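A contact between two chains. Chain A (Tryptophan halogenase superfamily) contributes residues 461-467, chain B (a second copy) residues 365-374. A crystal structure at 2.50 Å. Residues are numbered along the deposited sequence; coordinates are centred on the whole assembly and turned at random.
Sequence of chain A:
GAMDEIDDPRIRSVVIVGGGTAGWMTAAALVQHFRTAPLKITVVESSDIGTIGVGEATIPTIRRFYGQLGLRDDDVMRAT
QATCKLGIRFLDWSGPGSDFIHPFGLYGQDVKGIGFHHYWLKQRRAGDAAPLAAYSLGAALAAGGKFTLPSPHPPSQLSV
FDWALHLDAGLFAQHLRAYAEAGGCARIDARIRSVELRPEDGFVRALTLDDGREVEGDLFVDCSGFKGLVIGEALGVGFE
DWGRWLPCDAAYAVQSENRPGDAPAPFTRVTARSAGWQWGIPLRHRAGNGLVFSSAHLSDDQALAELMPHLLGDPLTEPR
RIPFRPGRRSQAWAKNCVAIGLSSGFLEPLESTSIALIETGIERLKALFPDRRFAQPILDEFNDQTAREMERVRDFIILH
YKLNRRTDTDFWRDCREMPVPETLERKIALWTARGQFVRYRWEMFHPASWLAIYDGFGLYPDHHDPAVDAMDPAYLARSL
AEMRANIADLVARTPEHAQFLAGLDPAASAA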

# COMPACT_ATOMS: atom_id res chain seq x y z
N PRO A 461 11.97 10.98 18.33
CA PRO A 461 12.08 9.73 19.06
C PRO A 461 13.26 9.71 20.02
O PRO A 461 14.22 10.44 19.81
CB PRO A 461 12.30 8.67 17.97
CG PRO A 461 12.47 9.40 16.70
CD PRO A 461 12.01 10.80 16.88
N ASP A 462 13.17 8.85 21.04
CA ASP A 462 14.22 8.67 22.06
C ASP A 462 15.37 7.94 21.39
O ASP A 462 16.49 8.37 21.45
CB ASP A 462 13.75 7.87 23.31
CG ASP A 462 12.22 7.68 23.40
OD1 ASP A 462 11.47 8.68 23.31
OD2 ASP A 462 11.75 6.52 23.59
N HIS A 463 15.03 6.83 20.72
CA HIS A 463 15.89 5.86 20.05
C HIS A 463 15.79 5.93 18.49
O HIS A 463 14.74 5.58 18.00
CB HIS A 463 15.34 4.51 20.58
CG HIS A 463 15.78 3.27 19.85
ND1 HIS A 463 14.94 2.56 19.02
CD2 HIS A 463 16.95 2.59 19.87
CE1 HIS A 463 15.59 1.52 18.52
NE2 HIS A 463 16.80 1.51 19.03
N HIS A 464 16.83 6.38 17.75
CA HIS A 464 16.87 6.14 16.26
C HIS A 464 17.27 4.66 15.96
O HIS A 464 17.55 3.88 16.88
CB HIS A 464 17.79 7.15 15.52
CG HIS A 464 19.22 7.14 15.98
ND1 HIS A 464 19.73 8.11 16.82
CD2 HIS A 464 20.23 6.26 15.77
CE1 HIS A 464 21.00 7.84 17.08
NE2 HIS A 464 21.33 6.72 16.46
N ASP A 465 17.30 4.28 14.67
CA ASP A 465 17.66 2.92 14.22
C ASP A 465 19.16 2.62 14.49
O ASP A 465 19.99 3.36 13.98
CB ASP A 465 17.31 2.83 12.72
CG ASP A 465 17.47 1.44 12.12
OD1 ASP A 465 18.39 0.67 12.51
OD2 ASP A 465 16.68 1.15 11.21
N PRO A 466 19.52 1.56 15.26
CA PRO A 466 20.94 1.41 15.71
C PRO A 466 21.95 0.95 14.66
O PRO A 466 23.13 0.87 14.98
CB PRO A 466 20.86 0.36 16.82
CG PRO A 466 19.67 -0.45 16.46
CD PRO A 466 18.69 0.43 15.71
N ALA A 467 21.51 0.62 13.45
CA ALA A 467 22.45 0.34 12.33
C ALA A 467 23.16 1.62 11.88
O ALA A 467 24.24 1.56 11.27
CB ALA A 467 21.72 -0.30 11.14
N LEU B 365 12.23 -7.19 11.49
CA LEU B 365 13.11 -7.10 12.65
C LEU B 365 14.09 -5.94 12.52
O LEU B 365 14.28 -5.18 13.49
CB LEU B 365 13.91 -8.40 12.85
CG LEU B 365 14.97 -8.41 13.96
CD1 LEU B 365 14.41 -7.90 15.28
CD2 LEU B 365 15.53 -9.81 14.13
N LYS B 366 14.72 -5.83 11.35
CA LYS B 366 15.58 -4.67 11.04
C LYS B 366 14.84 -3.32 11.08
O LYS B 366 15.30 -2.38 11.71
CB LYS B 366 16.29 -4.86 9.70
CG LYS B 366 17.29 -6.02 9.70
CD LYS B 366 18.21 -6.03 8.49
CE LYS B 366 17.48 -6.47 7.22
NZ LYS B 366 18.35 -6.25 6.04
N ALA B 367 13.68 -3.24 10.44
CA ALA B 367 12.89 -1.97 10.44
C ALA B 367 12.42 -1.53 11.85
O ALA B 367 12.26 -0.33 12.13
CB ALA B 367 11.70 -2.09 9.47
N LEU B 368 12.20 -2.51 12.74
CA LEU B 368 11.74 -2.26 14.10
C LEU B 368 12.76 -2.72 15.13
O LEU B 368 12.39 -2.97 16.28
CB LEU B 368 10.38 -2.95 14.36
CG LEU B 368 9.22 -2.55 13.45
CD1 LEU B 368 8.04 -3.51 13.56
CD2 LEU B 368 8.75 -1.13 13.74
N PHE B 369 14.05 -2.81 14.77
CA PHE B 369 15.09 -3.29 15.72
C PHE B 369 15.03 -2.54 17.04
O PHE B 369 14.97 -1.31 17.05
CB PHE B 369 16.53 -3.22 15.16
CG PHE B 369 17.48 -4.20 15.81
CD1 PHE B 369 17.53 -5.51 15.39
CD2 PHE B 369 18.33 -3.81 16.84
CE1 PHE B 369 18.39 -6.43 15.98
CE2 PHE B 369 19.19 -4.71 17.44
CZ PHE B 369 19.22 -6.02 17.02
N PRO B 370 15.01 -3.27 18.14
CA PRO B 370 14.77 -2.63 19.42
C PRO B 370 16.07 -2.20 20.13
O PRO B 370 17.17 -2.50 19.67
CB PRO B 370 14.13 -3.77 20.23
CG PRO B 370 14.89 -4.98 19.77
CD PRO B 370 15.18 -4.73 18.29
N ASP B 371 15.89 -1.49 21.25
CA ASP B 371 16.89 -1.39 22.30
C ASP B 371 16.45 -2.22 23.54
O ASP B 371 15.43 -2.95 23.52
CB ASP B 371 17.23 0.08 22.62
CG ASP B 371 16.12 0.81 23.36
OD1 ASP B 371 15.19 0.19 23.97
OD2 ASP B 371 16.18 2.05 23.29
N ARG B 372 17.25 -2.13 24.62
CA ARG B 372 17.11 -3.00 25.77
C ARG B 372 15.92 -2.71 26.65
O ARG B 372 15.63 -3.52 27.53
CB ARG B 372 18.39 -3.01 26.60
CG ARG B 372 19.53 -3.75 25.89
CD ARG B 372 20.86 -3.47 26.55
NE ARG B 372 20.81 -3.77 27.96
CZ ARG B 372 21.74 -3.41 28.84
NH1 ARG B 372 22.81 -2.74 28.47
NH2 ARG B 372 21.60 -3.74 30.12
N ARG B 373 15.27 -1.57 26.42
CA ARG B 373 13.98 -1.24 27.04
C ARG B 373 12.80 -2.00 26.43
O ARG B 373 11.74 -2.07 27.05
CB ARG B 373 13.67 0.27 26.96
CG ARG B 373 14.71 1.17 27.62
CD ARG B 373 14.18 2.59 27.80
NE ARG B 373 13.63 3.21 26.59
CZ ARG B 373 14.34 3.62 25.52
NH1 ARG B 373 15.65 3.44 25.46
NH2 ARG B 373 13.71 4.19 24.49
N PHE B 374 12.96 -2.51 25.20
CA PHE B 374 11.92 -3.30 24.52
C PHE B 374 10.54 -2.64 24.62
O PHE B 374 9.54 -3.23 25.10
CB PHE B 374 11.95 -4.76 25.04
CG PHE B 374 13.08 -5.57 24.49
CD1 PHE B 374 14.33 -5.60 25.14
CD2 PHE B 374 12.93 -6.30 23.29
CE1 PHE B 374 15.39 -6.33 24.62
CE2 PHE B 374 13.99 -7.03 22.77
CZ PHE B 374 15.23 -7.04 23.43
O HOH W 1 16.67 -0.60 9.49

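The two stretches come from two copies of one protein and run past each other in opposite order along the contact: A:His463 CA lies 7.7 Å from B:Asp371 CA, and A:Asp465 CA lies 6.9 Å from B:Phe369 CA, so the chain A numbers rise as those of chain B fall. The chain A segment has no regular helix or strand. In chain B a helix runs through B:Ala367, B:Leu368 is the first residue to leave helical phi/psi, and the rest is loop and turn. No direct hydrogen bond crosses the contact, which buries 312 Å² summed over both sides.

At the start of the contact, A:Asp462 forms a salt bridge with B:Arg373, OD2 to NH2 at 3.2 Å. The pairing is exposed, and its arginine is already anchored in its own chain: B:Arg373 NH1 lies 2.6 Å from B:Asp371 OD2, a second salt bridge. One guanidinium thus links carboxylates of both chains. A type I turn spans B:Asp371 to B:Phe374, with B:Phe374 N donating to B:Asp371 O at 3.0 Å, while B:Arg373 N donates to B:Asp371 OD1, also at 3.0 Å.

A:His463 has the largest covered area of any residue here, 73 Å². With chi1 at 166° (t), its imidazole reaches the chain B loop. The carbonyl oxygen of B:Phe369 sits at the ring edge, B:Phe369 O being 3.2 Å from A:His463 CE1, where the polarised C-H makes a close approach to oxygen favourable. The carboxylate of B:Asp371 lies over one ring face, its OD2 3.5 Å from A:His463 CD2.

The CA-to-CB bond of A:Asp465 points sideways, but the end of the side chain comes nearer chain B. Its OD2 stands 3.8 Å from B:Lys366 O, and a water bridges the two, its oxygen donating to A:Asp465 OD2 at 2.5 Å and, more weakly, to B:Lys366 O at 3.2 Å. That carbonyl, B:Lys366 O, also accepts a weak hydrogen bond from B:Phe369 N, at 3.3 Å. The other carboxylate oxygen turns to its own chain: A:Ala467 N donates to A:Asp465 OD1 at 3.3 Å with an angle of 167°.

A:Pro466 supplies the apolar contact. Its CG lies 3.6 Å from B:Phe369 CD2, and both CA-to-CB bonds point toward the opposing stretch, bringing pyrrolidine and phenyl carbons together. A:Ala467 makes no contact; its CB stays 6.8 Å from B:Lys366 O.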